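PDB 2P3P: hypothetical protein from Porphyromonas gingivalis W83, which is of unknown function but belongs to the DUF3256 family and can bind a magnesium ion. Local coordinates for residues N66-Q71 and V78-L83; S90-V95 and T112-L117; S105-Y110 and M155-S160. All coordinates share one frame; numbering follows the deposited sequence.

Contact 1. Residues N66-Q71 and V78-L83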
loop_
_atom_site.group_PDB
_atom_site.type_symbol
_atom_site.label_atom_id
_atom_site.label_comp_id
_atom_site.label_asym_id
_atom_site.label_seq_id
_atom_site.Cartn_x
_atom_site.Cartn_y
_atom_site.Cartn_z
ATOM N N ASN A 66 -12.743 -7.338 6.588
ATOM C CA ASN A 66 -11.699 -7.757 5.660
ATOM C C ASN A 66 -10.641 -6.746 5.276
ATOM O O ASN A 66 -9.700 -7.107 4.574
ATOM C CB ASN A 66 -12.334 -8.347 4.410
ATOM C CG ASN A 66 -13.137 -9.592 4.733
ATOM O OD1 ASN A 66 -14.304 -9.690 4.373
ATOM N ND2 ASN A 66 -12.515 -10.537 5.436
ATOM N N PHE A 67 -10.751 -5.518 5.749
ATOM C CA PHE A 67 -9.671 -4.541 5.534
ATOM C C PHE A 67 -9.853 -3.337 6.481
ATOM O O PHE A 67 -10.986 -3.012 6.894
ATOM C CB PHE A 67 -9.693 -4.056 4.076
ATOM C CG PHE A 67 -10.942 -3.261 3.721
ATOM C CD1 PHE A 67 -10.970 -1.881 3.907
ATOM C CD2 PHE A 67 -12.057 -3.879 3.186
ATOM C CE1 PHE A 67 -12.091 -1.153 3.621
ATOM C CE2 PHE A 67 -13.228 -3.103 2.894
ATOM C CZ PHE A 67 -13.216 -1.778 3.109
ATOM N N ILE A 68 -8.741 -2.691 6.818
ATOM C CA ILE A 68 -8.730 -1.446 7.565
ATOM C C ILE A 68 -7.913 -0.429 6.744
ATOM O O ILE A 68 -6.793 -0.727 6.314
ATOM C CB ILE A 68 -8.093 -1.657 8.961
ATOM C CG1 ILE A 68 -9.031 -2.551 9.805
ATOM C CG2 ILE A 68 -7.728 -0.315 9.610
ATOM C CD1 ILE A 68 -8.430 -3.057 11.033
ATOM N N ARG A 69 -8.480 0.766 6.554
ATOM C CA ARG A 69 -7.814 1.828 5.809
ATOM C C ARG A 69 -7.803 3.037 6.704
ATOM O O ARG A 69 -8.871 3.498 7.162
ATOM C CB ARG A 69 -8.526 2.113 4.477
ATOM C CG ARG A 69 -7.782 3.149 3.577
ATOM C CD ARG A 69 -8.572 3.509 2.314
ATOM N NE ARG A 69 -8.909 2.430 1.384
ATOM C CZ ARG A 69 -8.102 1.913 0.467
ATOM N NH1 ARG A 69 -6.807 2.251 0.368
ATOM N NH2 ARG A 69 -8.577 0.968 -0.318
ATOM N N ILE A 70 -6.600 3.494 7.001
ATOM C CA ILE A 70 -6.359 4.624 7.865
ATOM C C ILE A 70 -5.701 5.797 7.092
ATOM O O ILE A 70 -4.743 5.598 6.332
ATOM C CB ILE A 70 -5.448 4.172 9.003
ATOM C CG1 ILE A 70 -5.983 2.872 9.632
ATOM C CG2 ILE A 70 -5.363 5.206 10.041
ATOM C CD1 ILE A 70 -5.120 2.351 10.737
ATOM N N GLN A 71 -6.210 7.008 7.275
ATOM C CA GLN A 71 -5.566 8.183 6.753
ATOM C C GLN A 71 -4.983 8.968 7.911
ATOM O O GLN A 71 -5.673 9.214 8.902
ATOM C CB GLN A 71 -6.541 9.089 5.995
ATOM C CG GLN A 71 -7.309 8.338 4.857
ATOM C CD GLN A 71 -6.424 7.785 3.722
ATOM O OE1 GLN A 71 -6.805 6.802 3.057
ATOM N NE2 GLN A 71 -5.264 8.386 3.506
ATOM N N VAL A 78 -2.411 4.040 5.604
ATOM C CA VAL A 78 -2.096 2.667 6.000
ATOM C C VAL A 78 -3.294 1.798 5.684
ATOM O O VAL A 78 -4.410 2.055 6.176
ATOM C CB VAL A 78 -1.789 2.601 7.527
ATOM C CG1 VAL A 78 -1.647 1.095 8.050
ATOM C CG2 VAL A 78 -0.642 3.467 7.898
ATOM N N PHE A 79 -3.057 0.769 4.862
ATOM C CA PHE A 79 -4.107 -0.132 4.436
ATOM C C PHE A 79 -3.629 -1.531 4.805
ATOM O O PHE A 79 -2.522 -1.898 4.481
ATOM C CB PHE A 79 -4.350 -0.007 2.949
ATOM C CG PHE A 79 -5.435 -0.885 2.455
ATOM C CD1 PHE A 79 -6.771 -0.480 2.578
ATOM C CD2 PHE A 79 -5.150 -2.114 1.883
ATOM C CE1 PHE A 79 -7.828 -1.304 2.107
ATOM C CE2 PHE A 79 -6.199 -2.936 1.413
ATOM C CZ PHE A 79 -7.525 -2.538 1.545
HETATM N N MSE A 80 -4.438 -2.270 5.535
HETATM C CA MSE A 80 -3.999 -3.583 5.979
HETATM C C MSE A 80 -5.082 -4.611 5.817
HETATM O O MSE A 80 -6.304 -4.312 5.915
HETATM C CB MSE A 80 -3.545 -3.560 7.448
HETATM C CG MSE A 80 -4.644 -3.337 8.403
HETATM SE SE MSE A 80 -4.026 -3.431 10.283
HETATM C CE MSE A 80 -3.022 -1.801 10.275
ATOM N N ARG A 81 -4.625 -5.830 5.561
ATOM C CA ARG A 81 -5.504 -6.975 5.272
ATOM C C ARG A 81 -4.783 -8.239 5.686
ATOM O O ARG A 81 -3.571 -8.238 5.692
ATOM C CB ARG A 81 -5.795 -7.093 3.783
ATOM C CG ARG A 81 -6.700 -6.036 3.244
ATOM C CD ARG A 81 -7.366 -6.460 1.953
ATOM N NE ARG A 81 -8.307 -7.549 2.183
ATOM C CZ ARG A 81 -8.655 -8.419 1.257
ATOM N NH1 ARG A 81 -8.098 -8.372 0.063
ATOM N NH2 ARG A 81 -9.530 -9.366 1.549
ATOM N N ILE A 82 -5.541 -9.303 5.960
ATOM C CA ILE A 82 -5.039 -10.659 6.088
ATOM C C ILE A 82 -4.978 -11.285 4.685
ATOM O O ILE A 82 -5.885 -11.147 3.885
ATOM C CB ILE A 82 -5.978 -11.544 6.986
ATOM C CG1 ILE A 82 -6.081 -10.961 8.365
ATOM C CG2 ILE A 82 -5.370 -12.953 7.225
ATOM C CD1 ILE A 82 -4.783 -11.049 9.104
ATOM N N LEU A 83 -3.925 -12.035 4.441
ATOM C CA LEU A 83 -3.770 -12.866 3.250
ATOM C C LEU A 83 -3.481 -14.300 3.692
ATOM O O LEU A 83 -2.789 -14.561 4.700
ATOM C CB LEU A 83 -2.626 -12.375 2.359
ATOM C CG LEU A 83 -2.649 -10.943 1.845
ATOM C CD1 LEU A 83 -1.340 -10.587 1.127
ATOM C CD2 LEU A 83 -3.855 -10.773 0.959
HETATM O O HOH W 1 -8.342 -9.198 5.509
#

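Contact 2. Residues S90-V95 and T112-L117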
loop_
_atom_site.group_PDB
_atom_site.type_symbol
_atom_site.label_atom_id
_atom_site.label_comp_id
_atom_site.label_asym_id
_atom_site.label_seq_id
_atom_site.Cartn_x
_atom_site.Cartn_y
_atom_site.Cartn_z
ATOM N N SER A 90 -2.337 -17.579 8.206
ATOM C CA SER A 90 -2.417 -16.260 7.573
ATOM C C SER A 90 -1.167 -15.424 7.827
ATOM O O SER A 90 -0.444 -15.654 8.785
ATOM C CB SER A 90 -3.598 -15.492 8.169
ATOM O OG SER A 90 -4.813 -15.979 7.647
ATOM N N VAL A 91 -0.982 -14.402 6.994
ATOM C CA VAL A 91 -0.049 -13.301 7.266
ATOM C C VAL A 91 -0.796 -11.946 7.110
ATOM O O VAL A 91 -1.856 -11.861 6.459
ATOM C CB VAL A 91 1.228 -13.358 6.377
ATOM C CG1 VAL A 91 2.036 -14.644 6.666
ATOM C CG2 VAL A 91 0.904 -13.235 4.926
ATOM N N ILE A 92 -0.242 -10.902 7.735
ATOM C CA ILE A 92 -0.783 -9.521 7.632
ATOM C C ILE A 92 0.034 -8.739 6.584
ATOM O O ILE A 92 1.248 -8.696 6.659
ATOM C CB ILE A 92 -0.695 -8.767 8.992
ATOM C CG1 ILE A 92 -1.328 -9.606 10.115
ATOM C CG2 ILE A 92 -1.390 -7.352 8.892
ATOM C CD1 ILE A 92 -1.077 -9.125 11.490
ATOM N N CYS A 93 -0.673 -8.105 5.647
ATOM C CA CYS A 93 -0.064 -7.295 4.611
ATOM C C CYS A 93 -0.487 -5.870 4.856
ATOM O O CYS A 93 -1.696 -5.596 4.986
ATOM C CB CYS A 93 -0.553 -7.751 3.231
ATOM S SG CYS A 93 0.136 -6.728 1.847
ATOM N N VAL A 94 0.493 -4.955 4.954
ATOM C CA VAL A 94 0.187 -3.581 5.301
ATOM C C VAL A 94 0.845 -2.769 4.218
ATOM O O VAL A 94 2.016 -2.979 3.910
ATOM C CB VAL A 94 0.696 -3.147 6.714
ATOM C CG1 VAL A 94 0.200 -1.729 7.067
ATOM C CG2 VAL A 94 0.233 -4.104 7.782
ATOM N N VAL A 95 0.072 -1.880 3.609
ATOM C CA VAL A 95 0.577 -1.037 2.542
ATOM C C VAL A 95 0.469 0.391 3.058
ATOM O O VAL A 95 -0.626 0.870 3.393
ATOM C CB VAL A 95 -0.226 -1.197 1.199
ATOM C CG1 VAL A 95 0.384 -0.324 0.099
ATOM C CG2 VAL A 95 -0.297 -2.628 0.749
ATOM N N THR A 112 0.592 -13.035 12.083
ATOM C CA THR A 112 -0.619 -12.566 12.795
ATOM C C THR A 112 -0.339 -12.134 14.248
ATOM O O THR A 112 -1.199 -11.539 14.905
ATOM C CB THR A 112 -1.753 -13.586 12.714
ATOM O OG1 THR A 112 -1.256 -14.895 13.011
ATOM C CG2 THR A 112 -2.369 -13.637 11.315
ATOM N N GLU A 113 0.848 -12.462 14.746
ATOM C CA GLU A 113 1.321 -12.032 16.067
ATOM C C GLU A 113 2.278 -10.843 16.015
ATOM O O GLU A 113 3.010 -10.593 17.009
ATOM C CB GLU A 113 2.055 -13.171 16.779
ATOM C CG GLU A 113 1.201 -14.416 17.093
ATOM C CD GLU A 113 0.822 -15.188 15.807
ATOM O OE1 GLU A 113 1.703 -15.591 15.025
ATOM O OE2 GLU A 113 -0.387 -15.345 15.553
ATOM N N TRP A 114 2.288 -10.162 14.867
ATOM C CA TRP A 114 3.028 -8.905 14.598
ATOM C C TRP A 114 4.554 -9.048 14.533
ATOM O O TRP A 114 5.303 -8.102 14.788
ATOM C CB TRP A 114 2.535 -7.824 15.555
ATOM C CG TRP A 114 1.101 -7.496 15.245
ATOM C CD1 TRP A 114 -0.006 -7.881 15.934
ATOM C CD2 TRP A 114 0.645 -6.769 14.121
ATOM N NE1 TRP A 114 -1.138 -7.385 15.308
ATOM C CE2 TRP A 114 -0.740 -6.683 14.202
ATOM C CE3 TRP A 114 1.304 -6.110 13.070
ATOM C CZ2 TRP A 114 -1.507 -6.000 13.243
ATOM C CZ3 TRP A 114 0.528 -5.439 12.113
ATOM C CH2 TRP A 114 -0.847 -5.411 12.214
ATOM N N LYS A 115 5.012 -10.249 14.176
ATOM C CA LYS A 115 6.437 -10.495 13.964
ATOM C C LYS A 115 6.702 -10.058 12.544
ATOM O O LYS A 115 6.019 -10.526 11.652
ATOM C CB LYS A 115 6.763 -11.989 14.150
ATOM C CG LYS A 115 8.230 -12.381 14.019
ATOM C CD LYS A 115 8.372 -13.929 14.087
ATOM C CE LYS A 115 9.795 -14.382 14.230
ATOM N NZ LYS A 115 10.504 -14.277 12.952
ATOM N N PRO A 116 7.665 -9.142 12.327
ATOM C CA PRO A 116 7.961 -8.694 10.965
ATOM C C PRO A 116 8.612 -9.768 10.087
ATOM O O PRO A 116 9.483 -10.522 10.540
ATOM C CB PRO A 116 8.906 -7.509 11.171
ATOM C CG PRO A 116 9.468 -7.695 12.499
ATOM C CD PRO A 116 8.494 -8.431 13.315
ATOM N N LEU A 117 8.151 -9.828 8.847
ATOM C CA LEU A 117 8.660 -10.777 7.899
ATOM C C LEU A 117 9.431 -10.021 6.831
ATOM O O LEU A 117 9.258 -8.829 6.658
ATOM C CB LEU A 117 7.550 -11.632 7.356
ATOM C CG LEU A 117 6.743 -12.441 8.391
ATOM C CD1 LEU A 117 5.497 -13.095 7.731
ATOM C CD2 LEU A 117 7.633 -13.499 9.086
HETATM O O HOH W 2 1.399 -15.488 10.707
HETATM O O HOH W 3 -1.898 -17.407 11.073
#

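Contact 3. Residues S105-Y110 and M155-S160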
loop_
_atom_site.group_PDB
_atom_site.type_symbol
_atom_site.label_atom_id
_atom_site.label_comp_id
_atom_site.label_asym_id
_atom_site.label_seq_id
_atom_site.Cartn_x
_atom_site.Cartn_y
_atom_site.Cartn_z
ATOM N N SER A 105 4.546 3.990 -2.076
ATOM C CA SER A 105 4.086 2.989 -1.148
ATOM C C SER A 105 5.238 2.112 -0.641
ATOM O O SER A 105 6.184 1.852 -1.371
ATOM C CB SER A 105 3.051 2.088 -1.840
ATOM O OG SER A 105 1.885 2.816 -2.208
ATOM N N ARG A 106 5.058 1.592 0.587
ATOM C CA ARG A 106 5.868 0.507 1.141
ATOM C C ARG A 106 4.891 -0.619 1.441
ATOM O O ARG A 106 3.787 -0.358 1.905
ATOM C CB ARG A 106 6.549 0.940 2.436
ATOM C CG ARG A 106 7.516 2.097 2.274
ATOM C CD ARG A 106 8.249 2.508 3.602
ATOM N NE ARG A 106 7.277 2.671 4.670
ATOM C CZ ARG A 106 6.906 1.672 5.467
ATOM N NH1 ARG A 106 7.474 0.481 5.305
ATOM N NH2 ARG A 106 5.931 1.844 6.363
ATOM N N ILE A 107 5.259 -1.835 1.115
ATOM C CA ILE A 107 4.485 -3.017 1.502
ATOM C C ILE A 107 5.300 -3.750 2.594
ATOM O O ILE A 107 6.484 -4.116 2.386
ATOM C CB ILE A 107 4.227 -3.972 0.325
ATOM C CG1 ILE A 107 3.644 -3.259 -0.883
ATOM C CG2 ILE A 107 3.252 -5.087 0.755
ATOM C CD1 ILE A 107 3.470 -4.176 -2.065
ATOM N N ASP A 108 4.666 -3.914 3.764
ATOM C CA ASP A 108 5.216 -4.653 4.882
ATOM C C ASP A 108 4.383 -5.936 5.075
ATOM O O ASP A 108 3.190 -5.977 4.788
ATOM C CB ASP A 108 5.198 -3.774 6.158
ATOM C CG ASP A 108 6.104 -2.581 6.057
ATOM O OD1 ASP A 108 7.260 -2.775 5.615
ATOM O OD2 ASP A 108 5.674 -1.458 6.409
ATOM N N PHE A 109 5.049 -6.993 5.524
ATOM C CA PHE A 109 4.392 -8.243 5.939
ATOM C C PHE A 109 4.717 -8.586 7.359
ATOM O O PHE A 109 5.849 -8.355 7.815
ATOM C CB PHE A 109 4.764 -9.393 5.034
ATOM C CG PHE A 109 4.200 -9.268 3.661
ATOM C CD1 PHE A 109 3.043 -9.939 3.297
ATOM C CD2 PHE A 109 4.850 -8.467 2.720
ATOM C CE1 PHE A 109 2.562 -9.817 2.013
ATOM C CE2 PHE A 109 4.371 -8.348 1.427
ATOM C CZ PHE A 109 3.252 -9.005 1.079
ATOM N N TYR A 110 3.708 -9.101 8.080
ATOM C CA TYR A 110 3.869 -9.569 9.460
ATOM C C TYR A 110 3.218 -10.917 9.643
ATOM O O TYR A 110 2.262 -11.278 8.917
ATOM C CB TYR A 110 3.213 -8.637 10.472
ATOM C CG TYR A 110 3.691 -7.238 10.495
ATOM C CD1 TYR A 110 4.586 -6.796 11.454
ATOM C CD2 TYR A 110 3.201 -6.339 9.589
ATOM C CE1 TYR A 110 5.003 -5.454 11.466
ATOM C CE2 TYR A 110 3.567 -5.054 9.601
ATOM C CZ TYR A 110 4.447 -4.593 10.528
ATOM O OH TYR A 110 4.746 -3.247 10.412
HETATM N N MSE A 155 6.350 4.692 -6.904
HETATM C CA MSE A 155 5.232 3.847 -7.296
HETATM C C MSE A 155 4.208 3.776 -6.164
HETATM O O MSE A 155 4.544 3.657 -4.975
HETATM C CB MSE A 155 5.683 2.420 -7.693
HETATM C CG MSE A 155 6.664 2.371 -8.865
HETATM SE SE MSE A 155 7.524 0.634 -8.976
HETATM C CE MSE A 155 9.037 1.093 -10.205
ATOM N N GLN A 156 2.942 3.885 -6.545
ATOM C CA GLN A 156 1.831 3.807 -5.610
ATOM C C GLN A 156 1.106 2.464 -5.765
ATOM O O GLN A 156 0.681 2.072 -6.866
ATOM C CB GLN A 156 0.830 4.951 -5.878
ATOM C CG GLN A 156 -0.352 4.934 -4.900
ATOM C CD GLN A 156 -1.220 6.167 -5.013
ATOM O OE1 GLN A 156 -1.119 6.939 -5.994
ATOM N NE2 GLN A 156 -2.118 6.316 -4.077
ATOM N N VAL A 157 0.977 1.761 -4.652
ATOM C CA VAL A 157 0.277 0.512 -4.608
ATOM C C VAL A 157 -1.141 0.637 -4.028
ATOM O O VAL A 157 -1.352 1.349 -3.058
ATOM C CB VAL A 157 1.070 -0.434 -3.725
ATOM C CG1 VAL A 157 0.325 -1.738 -3.509
ATOM C CG2 VAL A 157 2.500 -0.672 -4.351
ATOM N N SER A 158 -2.068 -0.098 -4.634
ATOM C CA SER A 158 -3.435 -0.294 -4.095
ATOM C C SER A 158 -3.745 -1.792 -3.958
ATOM O O SER A 158 -3.925 -2.485 -4.947
ATOM C CB SER A 158 -4.470 0.312 -5.023
ATOM O OG SER A 158 -5.744 0.326 -4.387
ATOM N N LEU A 159 -3.790 -2.273 -2.740
ATOM C CA LEU A 159 -4.272 -3.652 -2.486
ATOM C C LEU A 159 -5.799 -3.655 -2.566
ATOM O O LEU A 159 -6.491 -2.762 -2.015
ATOM C CB LEU A 159 -3.764 -4.076 -1.096
ATOM C CG LEU A 159 -4.119 -5.455 -0.609
ATOM C CD1 LEU A 159 -3.574 -6.527 -1.543
ATOM C CD2 LEU A 159 -3.543 -5.578 0.820
ATOM N N SER A 160 -6.355 -4.627 -3.286
ATOM C CA SER A 160 -7.806 -4.792 -3.326
ATOM C C SER A 160 -8.430 -4.993 -1.942
ATOM O O SER A 160 -7.841 -5.595 -1.019
ATOM C CB SER A 160 -8.220 -5.951 -4.246
ATOM O OG SER A 160 -9.664 -6.102 -4.297
HETATM O O HOH W 4 5.871 1.347 -4.152
#

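Contact 1. Residues N66-Q71 and V78-L83
Strands 67-71 and 78-83 run antiparallel, their axes 4.7 Å apart at an angle of 171°, as the two arms of a beta hairpin within the large antiparallel sheet. Ile68 with Met80 and Ile70 with Val78 form hydrogen-bonded pairs, and Arg69 faces Phe79 in the non-hydrogen-bonded pair between them. The shortest of the four backbone bonds, Ile70 N to Val78 O at 2.7 Å, is nearly straight. Ile68, Ile70, Val78 and Met80, a selenomethionine, share one face. Their branched or long apolar chains suit a buried surface, where Ile68 also touches Leu12 and Phe16 of helix 11-18. On the other face Phe79 carries the contact. Its CG stands anti to the backbone N (chi1 -179°), which sends the ring across to the neighbouring strand. There its CD1-CE1 bond lies under one face of the Arg69 guanidinium, CD1 over the centre; the arginine chain is bent at chi3 and its plane turned 28° from the ring, and NH2 comes 3.4 Å from Phe79 CE1. Phe67 CB meets Phe79 CZ at 3.7 Å, while the two rings, nearly parallel, are slid so far apart that they barely overlap. At the hairpin's open end Arg81 bends back so that NE donates to Asn66 O at 2.8 Å, the oxygen lying close to the guanidinium plane. A water grips the same carbonyl and accepts from Ile82 N, completing the join where direct strand pairing stops. With Glu77 and Glu161 bound to its two terminal nitrogens, Arg69 probably keeps its charge balanced while one face of its flat group packs on Phe79.

Contact 2. Residues S90-V95 and T112-L117
Ile92 and Trp114 make the tight part of this contact, methyl against indole face. Ile92 CG1 lies anti to the carbonyl carbon (chi1 -52°) and the chain then extends, so that CD1 stands 3.6 Å from the centroid of the six-membered ring, only 12° off its normal. This is a CH-pi contact; CG2 of the same isoleucine reaches CH2 nearer the rim. A slender branched chain can thus place two carbons against one broad aromatic surface. Thr112 packs beside it, with its CA 3.7 Å from Ile92 CD1 and its methyl CG2 3.9 Å from Ser90 CB. Further along, Val91 CG1 and Leu117 CD1 touch at 3.9 Å.

The other side is looser and wet. One water donates to Ser90 O and accepts from Thr112 N; a second accepts from Ser90 N and donates to Thr112 OG1 over a longer 3.2 Å. Threonine suits this border because its methyl faces the packing while its hydroxyl serves water and donates to Glu113 OE2 at 2.7 Å.

Strand 104-111 runs between strands 90-98 and 116-117 in the sheet. Helix 11-18 borders the contact, Cys15 O accepting from Trp114 NE1 and Glu11 OE1 hydrogen-bonded to Ser90 OG.

Contact 3. Residues S105-Y110 and M155-S160
Strands 105-110 and 155-159 diverge at 48° between their N-to-C directions, with a closest axis approach of 6.4 Å, so they meet at one end instead of pairing along their length. This is a junction between two antiparallel sheets: 105-110 belongs to the seven-stranded one, and 155-159 is an outermost strand of the four-stranded one. One backbone bond spans the crossing, from Ser105 N to Met155 O at 2.9 Å, nearly along the C=O axis. A water donates to that same oxygen and to Ser105 O, so the carbonyl of Met155, a selenomethionine, is gripped twice. Ser105 carries the polar work. Its OG lies beside its own backbone N and anti to the carbonyl carbon (chi1 -64°), where it can accept from a strand that no longer runs alongside. A small hydroxyl suits such close quarters: Ser105 CB comes 3.7 Å from Val157 CB, and OG also has a hydrogen bond with Thr97 OG1 of strand 90-98. Beyond the serine the strands separate. The side chains of Ile107 and Val157 both set out toward the other strand, but their tips, CD1 and CG1, approach only to 4.2 Å. Val157, which is buried, also packs on Ile168 of the neighbouring strand 165-170. The straighter of the two direct bonds is that from Val157 N to Ser105 OG, 2.8 Å long with an angle of 172° at the hydrogen.

Overall arrangement
The three contacts lie close together, their centres 10 to 12 Å apart, and all reach the seven-stranded antiparallel sheet. Contact 1 closes before the others open; contacts 2 and 3 interleave, since 105-110 comes between 90-95 and 112-117. Strands 77-84, 90-98 and 104-111 are successive neighbours, so backbone bonds such as Leu83 N to Val91 O and Ile92 N to Tyr110 O run from one contact to the next. Contact 3 alone brings in the four-stranded sheet, whose strand 155-159 ends near contact 1, with Leu159 touching Phe79 and Arg81. The large sheet is thus built of consecutive up-and-down strands, and contact 3 fastens the later sheet to it.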